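Local coordinates for protein unknown (Klebsiella pneumoniae, PDB 2A2L) that is of unknown function but belongs to the HbpS-like family, named for a haem-degrading protein, and forms an assembly of eight copies, at residues Gln10-Ala15 and Gln115-Val120; Leu64-Ser69 and Arg100-Gly105; Ala34-Val39 and Ile49-Glu54; Ala22-Lys27 and Gln135-Cys140. One frame throughout, in Å; residues are numbered along the deposited sequence.

In the fold
Interactions 1 and 3 involve the same sheet, in which strands 116-123 and 36-41 are neighbours; interaction 3 is a backbone ladder, whereas interaction 1 has one backbone bond and one to a glutamine side chain. Interaction 3 lies in a buried hairpin; interaction 1, partly buried, ties strand 6-12 alongside strand 116-123. Interaction 2 is also buried but joins helix 59-72 to a loop, and it alone uses charged groups: an arginine stacked on tryptophan and a lysine bonded to a backbone carbonyl. Interaction 4, partly buried, is purely apolar, with two helices meeting through small side chains. F37 of interaction 3 lies against V24 and A137 of interaction 4, while V120 of interaction 1 packs on F37 and on L138.

Interaction 1 of 4, residues Gln10-Ala15 and Gln115-Val120; sequences QTITLA and QVIGAV
The I117 side chain overlaps Q10 with one branch and I12 with the other. Its CG2 lies 3.6 Å from Q10 CB, and its CD1 is 3.7 Å from I12 CB, the two isoleucines crossing at about a right angle. CG1 of I117 takes the crowded position between backbone N and carbonyl carbon (chi1 63°), which sends CD1 toward I12. Strands 10-12 and 116-120 run nearly parallel, 21° apart. One backbone bond joins them: I12 N donates to I117 O at 2.8 Å, from above the carbonyl plane. At the other end a side chain does the work, Q115 OE1 accepting from Q10 N at 2.8 Å in the carbonyl plane, on a lone pair. The extended Q115 chain, CG anti to its backbone N, reaches across to that N-H. G118, without a side chain, lets I12 CG2 settle 4.1 Å from its CA. T11 points away and its OG1 is bonded to R42 N. Q10 and T11 continue into an antiparallel ladder with a strand of a second subunit. Two N-H groups of strand 10-12 are thus satisfied, one by a carbonyl and one by an amide oxygen, with aliphatic packing between them.

Interaction 2 of 4, residues Leu64-Ser69 and Arg100-Gly105; sequences LNKAWS and RIIIFG
R100, first of its segment, lays its guanidinium flat over the five-membered ring of W68. CZ sits 3.8 Å from that ring's centroid, the planes 18° apart, a stacked cation-pi contact. N65 fixes the rotation of the group: NE donates to OD1 at 2.8 Å and NH2 to the same OD1 at 3.1 Å, a side-on grip on one oxygen lying in the guanidinium plane. The bend at chi3 (81°) brings these nitrogens back toward the helix, and R100 CB lies over the CE3-CZ3 rim of the indole, 3.6 Å from CZ3. I101 turns away overall, yet its CG1 touches W68 CZ3 at the ring edge. I102 N then donates to S69 OG at 2.9 Å, anchoring the loop backbone on the helix. The I102 side chain faces the helix, CG2 meeting K66 CG at 3.6 Å and CG1 lying beside the K66 backbone N. F104 meets K66 CE with CE1 at 3.7 Å. Finally G105 O accepts from K66 NZ at 3.1 Å, on a lone pair. The lysine reaches it through an extended chain, and V122 O and a salt bridge to D130 also hold its ammonium. On the sheet side, L64 touches T46 and I49 of strand 46-51 and, with A67, packs on V40 of strand 36-41; the loop thus lies against helix 59-72, which in turn rests on these two strands.

Interaction 3 of 4, residues Ala34-Val39 and Ile49-Glu54; sequences AVVFSV and IQRMDE
A beta hairpin of strands 36-41 and 46-51 carries this contact, the two running antiparallel at 173°. F37 and Q50 form a hydrogen-bonded pair: F37 N donates to Q50 O at 2.9 Å, and Q50 N returns a bond of 2.8 Å to F37 O, nearly along the C=O axis. V36 with R51 and S38 with I49 are non-hydrogen-bonded pairs, their side chains on one face. There V36 CG2 lies 3.6 Å from R51 CG, while CG1 meets I49 CG2. Past the strand ends the ladder is altered. M52 N still donates to V35 O (3.2 Å), but V35 N points at the thioether, M52 SD, in a weak bond of 3.3 Å. With CG anti to the carbonyl carbon (chi1 -74°), the M52 chain bends at chi3, so that CE reaches V35 CG2 at 3.6 Å. S38 OG bonds S63 OG of helix 59-72, and R51 forms a salt bridge with D41 of a third subunit, whose strand extends the sheet at I49 and Q50. The chemistry implies a regular ladder that gives way beyond the strands to a weak N-H to sulfur bond, with a water donating to both V35 O and Q50 O alongside.

Interaction 4 of 4, residues Ala22-Lys27 and Gln135-Cys140; sequences AAVEKK and QCALDC
Helices 14-30 and 127-143 pack through small side chains, their axes 8.7 Å apart at closest approach and running at 133° between the two segments. The tight part lies where V24 and A137, the pair with the nearest CA atoms, come alongside. V24 CG2, anti to its own carbonyl carbon, meets A137 CB at 3.7 Å, both residues buried. Next to them, A23 CB rests on C140 CB at 3.8 Å, with C140 SG at 4.0 Å from the same methyl. C136 turns its SG anti to its backbone N (chi1 165°), which carries the sulfur across to the other helix; there it lies over the backbone, 4.2 Å from V24 N, and against K27 CB at 3.6 Å, the shortest approach of the contact. Small side chains on both helices are consistent with the 8.7 Å axis separation. No hydrogen bond crosses the contact, and the 217 Å² buried is modest. The looser side opens beyond K27 CB, where the lysine chain bends at chi2 (74°) and leads away from the segment 135-140, ending in a salt bridge from NZ to E30 of its own helix. On the way its aliphatic part also meets L132 and L133, one turn earlier in helix 127-143. Toward the sheet, V24 and A137 both pack on F37 of strand 36-41, V24 also on V35. L138 meets L108 and V110 of strand 107-111, so the two helices lie together on one face of the antiparallel sheet.

Interaction 1 of 4, residues Gln10-Ala15 and Gln115-Val120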
loop_
_atom_site.group_PDB
_atom_site.type_symbol
_atom_site.label_atom_id
_atom_site.label_comp_id
_atom_site.label_asym_id
_atom_site.label_seq_id
_atom_site.Cartn_x
_atom_site.Cartn_y
_atom_site.Cartn_z
ATOM N N GLN A 10 -17.854 -17.451 -21.611
ATOM C CA GLN A 10 -19.035 -17.100 -20.858
ATOM C C GLN A 10 -18.705 -16.435 -19.514
ATOM O O GLN A 10 -17.837 -16.889 -18.779
ATOM C CB GLN A 10 -19.872 -18.349 -20.646
ATOM C CG GLN A 10 -21.353 -18.078 -20.659
ATOM C CD GLN A 10 -21.978 -18.199 -22.032
ATOM O OE1 GLN A 10 -23.116 -17.760 -22.247
ATOM N NE2 GLN A 10 -21.241 -18.797 -22.973
ATOM N N THR A 11 -19.405 -15.340 -19.231
ATOM C CA THR A 11 -19.334 -14.646 -17.960
ATOM C C THR A 11 -20.694 -14.732 -17.232
ATOM O O THR A 11 -21.749 -14.711 -17.864
ATOM C CB THR A 11 -18.831 -13.171 -18.153
ATOM O OG1 THR A 11 -18.453 -12.592 -16.887
ATOM C CG2 THR A 11 -19.871 -12.286 -18.847
ATOM N N ILE A 12 -20.671 -14.860 -15.913
ATOM C CA ILE A 12 -21.907 -14.747 -15.128
ATOM C C ILE A 12 -22.395 -13.281 -15.109
ATOM O O ILE A 12 -21.615 -12.347 -15.352
ATOM C CB ILE A 12 -21.776 -15.389 -13.686
ATOM C CG1 ILE A 12 -23.153 -15.596 -13.029
ATOM C CG2 ILE A 12 -20.833 -14.598 -12.785
ATOM C CD1 ILE A 12 -23.193 -16.603 -11.860
ATOM N N THR A 13 -23.685 -13.103 -14.844
ATOM C CA THR A 13 -24.348 -11.818 -14.945
ATOM C C THR A 13 -24.772 -11.303 -13.568
ATOM O O THR A 13 -24.785 -12.043 -12.580
ATOM C CB THR A 13 -25.618 -11.916 -15.830
ATOM O OG1 THR A 13 -26.498 -12.920 -15.295
ATOM C CG2 THR A 13 -25.249 -12.247 -17.292
ATOM N N LEU A 14 -25.121 -10.029 -13.518
ATOM C CA LEU A 14 -25.751 -9.458 -12.359
ATOM C C LEU A 14 -27.098 -10.141 -12.066
ATOM O O LEU A 14 -27.399 -10.480 -10.924
ATOM C CB LEU A 14 -25.927 -7.954 -12.569
ATOM C CG LEU A 14 -26.691 -7.178 -11.504
ATOM C CD1 LEU A 14 -26.083 -7.425 -10.134
ATOM C CD2 LEU A 14 -26.667 -5.703 -11.853
ATOM N N ALA A 15 -27.902 -10.342 -13.098
ATOM C CA ALA A 15 -29.163 -11.055 -12.947
ATOM C C ALA A 15 -29.008 -12.278 -12.047
ATOM O O ALA A 15 -29.637 -12.354 -10.992
ATOM C CB ALA A 15 -29.689 -11.462 -14.314
ATOM N N GLN A 115 -16.626 -24.814 -17.876
ATOM C CA GLN A 115 -16.009 -23.506 -17.991
ATOM C C GLN A 115 -16.326 -22.712 -16.743
ATOM O O GLN A 115 -17.434 -22.812 -16.196
ATOM C CB GLN A 115 -16.593 -22.776 -19.190
ATOM C CG GLN A 115 -15.723 -21.672 -19.768
ATOM C CD GLN A 115 -16.527 -20.762 -20.666
ATOM O OE1 GLN A 115 -16.150 -19.623 -20.912
ATOM N NE2 GLN A 115 -17.662 -21.262 -21.148
ATOM N N VAL A 116 -15.360 -21.911 -16.304
ATOM C CA VAL A 116 -15.505 -21.109 -15.091
ATOM C C VAL A 116 -15.952 -19.700 -15.473
ATOM O O VAL A 116 -15.211 -18.933 -16.081
ATOM C CB VAL A 116 -14.184 -21.113 -14.279
ATOM C CG1 VAL A 116 -14.108 -19.964 -13.274
ATOM C CG2 VAL A 116 -14.004 -22.444 -13.591
ATOM N N ILE A 117 -17.183 -19.364 -15.135
ATOM C CA ILE A 117 -17.782 -18.146 -15.663
ATOM C C ILE A 117 -17.714 -16.982 -14.663
ATOM O O ILE A 117 -18.243 -15.885 -14.910
ATOM C CB ILE A 117 -19.237 -18.392 -16.148
ATOM C CG1 ILE A 117 -20.146 -18.804 -14.989
ATOM C CG2 ILE A 117 -19.267 -19.455 -17.240
ATOM C CD1 ILE A 117 -21.604 -18.699 -15.320
ATOM N N GLY A 118 -17.045 -17.232 -13.543
ATOM C CA GLY A 118 -17.131 -16.366 -12.382
ATOM C C GLY A 118 -16.903 -17.173 -11.128
ATOM O O GLY A 118 -16.488 -18.332 -11.206
ATOM N N ALA A 119 -17.169 -16.558 -9.977
ATOM C CA ALA A 119 -17.138 -17.257 -8.698
ATOM C C ALA A 119 -17.938 -16.548 -7.621
ATOM O O ALA A 119 -18.288 -15.374 -7.762
ATOM C CB ALA A 119 -15.726 -17.417 -8.235
ATOM N N VAL A 120 -18.219 -17.278 -6.543
ATOM C CA VAL A 120 -18.922 -16.736 -5.388
ATOM C C VAL A 120 -18.035 -16.840 -4.152
ATOM O O VAL A 120 -17.055 -17.575 -4.139
ATOM C CB VAL A 120 -20.312 -17.452 -5.142
ATOM C CG1 VAL A 120 -21.197 -17.425 -6.401
ATOM C CG2 VAL A 120 -20.120 -18.910 -4.667
#

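Interaction 2 of 4, residues Leu64-Ser69 and Arg100-Gly105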
loop_
_atom_site.group_PDB
_atom_site.type_symbol
_atom_site.label_atom_id
_atom_site.label_comp_id
_atom_site.label_asym_id
_atom_site.label_seq_id
_atom_site.Cartn_x
_atom_site.Cartn_y
_atom_site.Cartn_z
ATOM N N LEU A 64 -15.415 -11.058 -0.764
ATOM C CA LEU A 64 -14.916 -10.700 -2.115
ATOM C C LEU A 64 -13.702 -11.521 -2.533
ATOM O O LEU A 64 -13.680 -12.136 -3.592
ATOM C CB LEU A 64 -14.613 -9.198 -2.227
ATOM C CG LEU A 64 -14.232 -8.660 -3.612
ATOM C CD1 LEU A 64 -15.376 -8.852 -4.599
ATOM C CD2 LEU A 64 -13.749 -7.189 -3.585
ATOM N N ASN A 65 -12.687 -11.571 -1.699
ATOM C CA ASN A 65 -11.474 -12.272 -2.121
ATOM C C ASN A 65 -11.581 -13.773 -2.231
ATOM O O ASN A 65 -10.850 -14.382 -2.996
ATOM C CB ASN A 65 -10.294 -11.869 -1.268
ATOM C CG ASN A 65 -10.016 -10.417 -1.375
ATOM O OD1 ASN A 65 -10.092 -9.828 -2.472
ATOM N ND2 ASN A 65 -9.716 -9.806 -0.247
ATOM N N LYS A 66 -12.496 -14.358 -1.467
ATOM C CA LYS A 66 -12.848 -15.756 -1.656
ATOM C C LYS A 66 -13.406 -15.955 -3.040
ATOM O O LYS A 66 -13.091 -16.940 -3.666
ATOM C CB LYS A 66 -13.856 -16.239 -0.608
ATOM C CG LYS A 66 -13.261 -16.430 0.779
ATOM C CD LYS A 66 -14.342 -16.709 1.810
ATOM C CE LYS A 66 -13.791 -17.350 3.080
ATOM N NZ LYS A 66 -14.913 -17.575 4.043
ATOM N N ALA A 67 -14.213 -15.013 -3.529
ATOM C CA ALA A 67 -14.784 -15.159 -4.870
ATOM C C ALA A 67 -13.660 -15.019 -5.896
ATOM O O ALA A 67 -13.499 -15.859 -6.789
ATOM C CB ALA A 67 -15.906 -14.132 -5.127
ATOM N N TRP A 68 -12.876 -13.957 -5.747
ATOM C CA TRP A 68 -11.766 -13.708 -6.644
ATOM C C TRP A 68 -10.752 -14.844 -6.621
ATOM O O TRP A 68 -10.186 -15.169 -7.664
ATOM C CB TRP A 68 -11.118 -12.354 -6.360
ATOM C CG TRP A 68 -9.940 -12.066 -7.239
ATOM C CD1 TRP A 68 -9.943 -11.397 -8.443
ATOM C CD2 TRP A 68 -8.581 -12.430 -6.986
ATOM N NE1 TRP A 68 -8.672 -11.335 -8.949
ATOM C CE2 TRP A 68 -7.815 -11.969 -8.083
ATOM C CE3 TRP A 68 -7.940 -13.147 -5.963
ATOM C CZ2 TRP A 68 -6.436 -12.174 -8.175
ATOM C CZ3 TRP A 68 -6.567 -13.361 -6.061
ATOM C CH2 TRP A 68 -5.829 -12.868 -7.161
ATOM N N SER A 69 -10.538 -15.451 -5.452
ATOM C CA SER A 69 -9.657 -16.610 -5.344
ATOM C C SER A 69 -10.238 -17.847 -6.018
ATOM O O SER A 69 -9.555 -18.542 -6.763
ATOM C CB SER A 69 -9.347 -16.920 -3.879
ATOM O OG SER A 69 -8.486 -15.953 -3.313
ATOM N N ARG A 100 -4.697 -11.514 -1.483
ATOM C CA ARG A 100 -6.093 -11.682 -1.911
ATOM C C ARG A 100 -6.473 -13.141 -1.939
ATOM O O ARG A 100 -7.668 -13.462 -2.009
ATOM C CB ARG A 100 -6.339 -11.092 -3.307
ATOM C CG ARG A 100 -6.367 -9.576 -3.364
ATOM C CD ARG A 100 -6.998 -9.087 -4.665
ATOM N NE ARG A 100 -8.452 -9.114 -4.578
ATOM C CZ ARG A 100 -9.267 -8.885 -5.601
ATOM N NH1 ARG A 100 -8.755 -8.602 -6.794
ATOM N NH2 ARG A 100 -10.589 -8.933 -5.424
ATOM N N ILE A 101 -5.473 -14.027 -1.929
ATOM C CA ILE A 101 -5.761 -15.463 -2.000
ATOM C C ILE A 101 -6.262 -16.000 -0.660
ATOM O O ILE A 101 -5.521 -16.023 0.318
ATOM C CB ILE A 101 -4.608 -16.327 -2.579
ATOM C CG1 ILE A 101 -4.400 -15.999 -4.060
ATOM C CG2 ILE A 101 -4.956 -17.812 -2.464
ATOM C CD1 ILE A 101 -3.131 -16.573 -4.645
ATOM N N ILE A 102 -7.529 -16.399 -0.620
ATOM C CA ILE A 102 -8.088 -16.949 0.608
ATOM C C ILE A 102 -7.933 -18.448 0.650
ATOM O O ILE A 102 -8.009 -19.105 -0.384
ATOM C CB ILE A 102 -9.541 -16.520 0.857
ATOM C CG1 ILE A 102 -9.693 -15.002 0.689
ATOM C CG2 ILE A 102 -9.966 -16.897 2.272
ATOM C CD1 ILE A 102 -8.895 -14.221 1.704
ATOM N N ILE A 103 -7.663 -18.984 1.840
ATOM C CA ILE A 103 -7.142 -20.347 1.959
ATOM C C ILE A 103 -7.978 -21.168 2.928
ATOM O O ILE A 103 -7.563 -22.235 3.371
ATOM C CB ILE A 103 -5.638 -20.375 2.398
ATOM C CG1 ILE A 103 -5.425 -19.557 3.677
ATOM C CG2 ILE A 103 -4.748 -19.906 1.261
ATOM C CD1 ILE A 103 -4.140 -19.838 4.389
ATOM N N PHE A 104 -9.153 -20.663 3.268
ATOM C CA PHE A 104 -10.153 -21.483 3.943
ATOM C C PHE A 104 -11.453 -21.426 3.161
ATOM O O PHE A 104 -11.681 -20.484 2.384
ATOM C CB PHE A 104 -10.337 -21.089 5.417
ATOM C CG PHE A 104 -10.280 -19.607 5.666
ATOM C CD1 PHE A 104 -11.441 -18.826 5.619
ATOM C CD2 PHE A 104 -9.075 -18.984 5.943
ATOM C CE1 PHE A 104 -11.379 -17.455 5.836
ATOM C CE2 PHE A 104 -9.008 -17.606 6.148
ATOM C CZ PHE A 104 -10.166 -16.844 6.103
ATOM N N GLY A 105 -12.283 -22.451 3.353
ATOM C CA GLY A 105 -13.497 -22.629 2.582
ATOM C C GLY A 105 -14.412 -21.422 2.611
ATOM O O GLY A 105 -14.357 -20.607 3.538
#

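Interaction 3 of 4, residues Ala34-Val39 and Ile49-Glu54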
loop_
_atom_site.group_PDB
_atom_site.type_symbol
_atom_site.label_atom_id
_atom_site.label_comp_id
_atom_site.label_asym_id
_atom_site.label_seq_id
_atom_site.Cartn_x
_atom_site.Cartn_y
_atom_site.Cartn_z
ATOM N N ALA A 34 -25.555 -14.463 10.004
ATOM C CA ALA A 34 -25.466 -13.294 9.134
ATOM C C ALA A 34 -24.149 -13.274 8.365
ATOM O O ALA A 34 -23.069 -13.236 8.957
ATOM C CB ALA A 34 -25.604 -12.041 9.941
ATOM N N VAL A 35 -24.242 -13.288 7.038
ATOM C CA VAL A 35 -23.045 -13.342 6.205
ATOM C C VAL A 35 -22.910 -12.199 5.203
ATOM O O VAL A 35 -23.899 -11.584 4.826
ATOM C CB VAL A 35 -22.902 -14.698 5.494
ATOM C CG1 VAL A 35 -22.857 -15.841 6.511
ATOM C CG2 VAL A 35 -23.992 -14.898 4.480
ATOM N N VAL A 36 -21.676 -11.936 4.760
ATOM C CA VAL A 36 -21.441 -11.299 3.451
ATOM C C VAL A 36 -21.449 -12.286 2.261
ATOM O O VAL A 36 -20.891 -13.370 2.354
ATOM C CB VAL A 36 -20.170 -10.454 3.477
ATOM C CG1 VAL A 36 -20.113 -9.458 2.293
ATOM C CG2 VAL A 36 -20.099 -9.712 4.802
ATOM N N PHE A 37 -22.084 -11.894 1.149
ATOM C CA PHE A 37 -22.061 -12.667 -0.103
ATOM C C PHE A 37 -21.451 -11.828 -1.201
ATOM O O PHE A 37 -21.781 -10.641 -1.354
ATOM C CB PHE A 37 -23.474 -13.072 -0.535
ATOM C CG PHE A 37 -23.528 -13.921 -1.804
ATOM C CD1 PHE A 37 -22.871 -15.169 -1.865
ATOM C CD2 PHE A 37 -24.270 -13.494 -2.916
ATOM C CE1 PHE A 37 -22.922 -15.976 -3.023
ATOM C CE2 PHE A 37 -24.351 -14.288 -4.096
ATOM C CZ PHE A 37 -23.678 -15.538 -4.149
ATOM N N SER A 38 -20.559 -12.442 -1.967
ATOM C CA SER A 38 -19.962 -11.759 -3.109
ATOM C C SER A 38 -20.010 -12.636 -4.324
ATOM O O SER A 38 -20.029 -13.848 -4.182
ATOM C CB SER A 38 -18.549 -11.327 -2.808
ATOM O OG SER A 38 -18.540 -10.581 -1.614
ATOM N N VAL A 39 -20.080 -12.005 -5.502
ATOM C CA VAL A 39 -19.966 -12.678 -6.794
ATOM C C VAL A 39 -19.088 -11.843 -7.687
ATOM O O VAL A 39 -19.295 -10.643 -7.822
ATOM C CB VAL A 39 -21.330 -12.847 -7.560
ATOM C CG1 VAL A 39 -21.114 -13.664 -8.867
ATOM C CG2 VAL A 39 -22.381 -13.525 -6.709
ATOM N N ILE A 49 -21.460 -7.301 -4.070
ATOM C CA ILE A 49 -21.158 -7.564 -2.651
ATOM C C ILE A 49 -22.340 -7.183 -1.771
ATOM O O ILE A 49 -22.803 -6.061 -1.841
ATOM C CB ILE A 49 -19.957 -6.743 -2.170
ATOM C CG1 ILE A 49 -18.696 -7.158 -2.905
ATOM C CG2 ILE A 49 -19.799 -6.825 -0.642
ATOM C CD1 ILE A 49 -17.502 -6.219 -2.640
ATOM N N GLN A 50 -22.803 -8.103 -0.932
ATOM C CA GLN A 50 -23.976 -7.872 -0.099
ATOM C C GLN A 50 -23.809 -8.327 1.349
ATOM O O GLN A 50 -23.604 -9.516 1.613
ATOM C CB GLN A 50 -25.172 -8.592 -0.700
ATOM C CG GLN A 50 -26.418 -8.446 0.107
ATOM C CD GLN A 50 -27.615 -8.998 -0.591
ATOM O OE1 GLN A 50 -28.125 -8.378 -1.522
ATOM N NE2 GLN A 50 -28.078 -10.174 -0.155
ATOM N N ARG A 51 -23.909 -7.373 2.273
ATOM C CA ARG A 51 -23.648 -7.628 3.685
ATOM C C ARG A 51 -24.914 -7.564 4.557
ATOM O O ARG A 51 -25.562 -6.524 4.671
ATOM C CB ARG A 51 -22.544 -6.721 4.245
ATOM C CG ARG A 51 -22.285 -6.975 5.734
ATOM C CD ARG A 51 -21.092 -6.215 6.303
ATOM N NE ARG A 51 -21.436 -4.844 6.710
ATOM C CZ ARG A 51 -22.073 -4.515 7.834
ATOM N NH1 ARG A 51 -22.462 -5.447 8.699
ATOM N NH2 ARG A 51 -22.322 -3.238 8.101
ATOM N N MET A 52 -25.260 -8.700 5.147
ATOM C CA MET A 52 -26.260 -8.725 6.192
ATOM C C MET A 52 -25.881 -7.835 7.383
ATOM O O MET A 52 -24.700 -7.703 7.748
ATOM C CB MET A 52 -26.536 -10.161 6.641
ATOM C CG MET A 52 -27.360 -10.952 5.628
ATOM S SD MET A 52 -27.327 -12.710 5.881
ATOM C CE MET A 52 -27.154 -13.295 4.257
ATOM N N ASP A 53 -26.896 -7.223 7.983
ATOM C CA ASP A 53 -26.686 -6.086 8.857
ATOM C C ASP A 53 -26.006 -6.483 10.168
ATOM O O ASP A 53 -25.409 -5.635 10.831
ATOM C CB ASP A 53 -28.026 -5.420 9.136
ATOM C CG ASP A 53 -28.697 -4.904 7.864
ATOM O OD1 ASP A 53 -28.201 -3.900 7.312
ATOM O OD2 ASP A 53 -29.711 -5.499 7.431
ATOM N N GLU A 54 -26.117 -7.764 10.519
ATOM C CA GLU A 54 -25.515 -8.362 11.713
ATOM C C GLU A 54 -24.175 -9.060 11.410
ATOM O O GLU A 54 -23.541 -9.585 12.329
ATOM C CB GLU A 54 -26.451 -9.451 12.278
ATOM C CG GLU A 54 -27.787 -8.986 12.907
ATOM C CD GLU A 54 -27.616 -7.840 13.878
ATOM O OE1 GLU A 54 -27.025 -8.063 14.959
ATOM O OE2 GLU A 54 -28.071 -6.717 13.557
HETATM O O HOH W 1 -25.358 -11.799 1.991
#

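Interaction 4 of 4, residues Ala22-Lys27 and Gln135-Cys140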
loop_
_atom_site.group_PDB
_atom_site.type_symbol
_atom_site.label_atom_id
_atom_site.label_comp_id
_atom_site.label_asym_id
_atom_site.label_seq_id
_atom_site.Cartn_x
_atom_site.Cartn_y
_atom_site.Cartn_z
ATOM N N ALA A 22 -30.265 -13.984 -2.953
ATOM C CA ALA A 22 -31.497 -14.128 -2.201
ATOM C C ALA A 22 -31.574 -15.519 -1.612
ATOM O O ALA A 22 -32.093 -15.705 -0.508
ATOM C CB ALA A 22 -32.710 -13.841 -3.070
ATOM N N ALA A 23 -31.050 -16.488 -2.354
ATOM C CA ALA A 23 -30.969 -17.866 -1.904
ATOM C C ALA A 23 -30.155 -17.903 -0.619
ATOM O O ALA A 23 -30.660 -18.301 0.435
ATOM C CB ALA A 23 -30.307 -18.733 -2.975
ATOM N N VAL A 24 -28.907 -17.459 -0.729
ATOM C CA VAL A 24 -27.968 -17.337 0.382
ATOM C C VAL A 24 -28.576 -16.611 1.579
ATOM O O VAL A 24 -28.464 -17.082 2.709
ATOM C CB VAL A 24 -26.656 -16.642 -0.102
ATOM C CG1 VAL A 24 -25.790 -16.146 1.056
ATOM C CG2 VAL A 24 -25.869 -17.585 -0.980
ATOM N N GLU A 25 -29.252 -15.492 1.320
ATOM C CA GLU A 25 -29.853 -14.693 2.375
ATOM C C GLU A 25 -30.972 -15.440 3.094
ATOM O O GLU A 25 -31.287 -15.171 4.258
ATOM C CB GLU A 25 -30.386 -13.377 1.804
ATOM C CG GLU A 25 -30.432 -12.220 2.805
ATOM C CD GLU A 25 -31.208 -11.001 2.300
ATOM O OE1 GLU A 25 -31.528 -10.922 1.090
ATOM O OE2 GLU A 25 -31.498 -10.114 3.139
ATOM N N LYS A 26 -31.577 -16.387 2.397
ATOM C CA LYS A 26 -32.720 -17.091 2.939
ATOM C C LYS A 26 -32.233 -18.314 3.680
ATOM O O LYS A 26 -32.795 -18.691 4.705
ATOM C CB LYS A 26 -33.637 -17.504 1.805
ATOM C CG LYS A 26 -35.093 -17.585 2.161
ATOM C CD LYS A 26 -35.841 -18.332 1.054
ATOM C CE LYS A 26 -36.580 -19.547 1.595
ATOM N NZ LYS A 26 -37.152 -20.381 0.500
ATOM N N LYS A 27 -31.186 -18.933 3.155
ATOM C CA LYS A 27 -30.572 -20.072 3.822
ATOM C C LYS A 27 -29.812 -19.662 5.079
ATOM O O LYS A 27 -29.880 -20.343 6.098
ATOM C CB LYS A 27 -29.638 -20.816 2.873
ATOM C CG LYS A 27 -29.036 -22.096 3.453
ATOM C CD LYS A 27 -30.044 -23.217 3.516
ATOM C CE LYS A 27 -29.583 -24.292 4.478
ATOM N NZ LYS A 27 -30.746 -25.098 4.964
ATOM N N GLN A 135 -22.191 -23.294 -1.828
ATOM C CA GLN A 135 -22.801 -24.348 -2.661
ATOM C C GLN A 135 -24.289 -24.090 -2.900
ATOM O O GLN A 135 -24.789 -24.284 -3.987
ATOM C CB GLN A 135 -22.603 -25.733 -2.034
ATOM C CG GLN A 135 -22.853 -26.921 -2.988
ATOM C CD GLN A 135 -21.967 -26.921 -4.256
ATOM O OE1 GLN A 135 -22.467 -27.011 -5.390
ATOM N NE2 GLN A 135 -20.651 -26.835 -4.061
ATOM N N CYS A 136 -24.964 -23.637 -1.854
ATOM C CA CYS A 136 -26.325 -23.158 -1.884
ATOM C C CYS A 136 -26.572 -22.131 -2.986
ATOM O O CYS A 136 -27.570 -22.209 -3.674
ATOM C CB CYS A 136 -26.622 -22.569 -0.507
ATOM S SG CYS A 136 -28.082 -21.520 -0.312
ATOM N N ALA A 137 -25.658 -21.177 -3.147
ATOM C CA ALA A 137 -25.689 -20.231 -4.268
ATOM C C ALA A 137 -25.555 -20.929 -5.630
ATOM O O ALA A 137 -26.312 -20.636 -6.556
ATOM C CB ALA A 137 -24.602 -19.176 -4.109
ATOM N N LEU A 138 -24.598 -21.848 -5.745
ATOM C CA LEU A 138 -24.383 -22.619 -6.970
ATOM C C LEU A 138 -25.628 -23.437 -7.341
ATOM O O LEU A 138 -26.068 -23.430 -8.484
ATOM C CB LEU A 138 -23.154 -23.527 -6.818
ATOM C CG LEU A 138 -21.804 -22.879 -6.450
ATOM C CD1 LEU A 138 -20.682 -23.760 -6.881
ATOM C CD2 LEU A 138 -21.608 -21.521 -7.087
ATOM N N ASP A 139 -26.209 -24.103 -6.354
ATOM C CA ASP A 139 -27.439 -24.865 -6.527
ATOM C C ASP A 139 -28.623 -24.016 -6.998
ATOM O O ASP A 139 -29.507 -24.519 -7.714
ATOM C CB ASP A 139 -27.808 -25.556 -5.213
ATOM C CG ASP A 139 -27.123 -26.885 -5.046
ATOM O OD1 ASP A 139 -26.603 -27.411 -6.051
ATOM O OD2 ASP A 139 -27.116 -27.411 -3.907
ATOM N N CYS A 140 -28.653 -22.748 -6.576
ATOM C CA CYS A 140 -29.630 -21.786 -7.087
ATOM C C CYS A 140 -29.312 -21.486 -8.552
ATOM O O CYS A 140 -30.203 -21.530 -9.414
ATOM C CB CYS A 140 -29.633 -20.506 -6.229
ATOM S SG CYS A 140 -30.406 -18.988 -6.935
#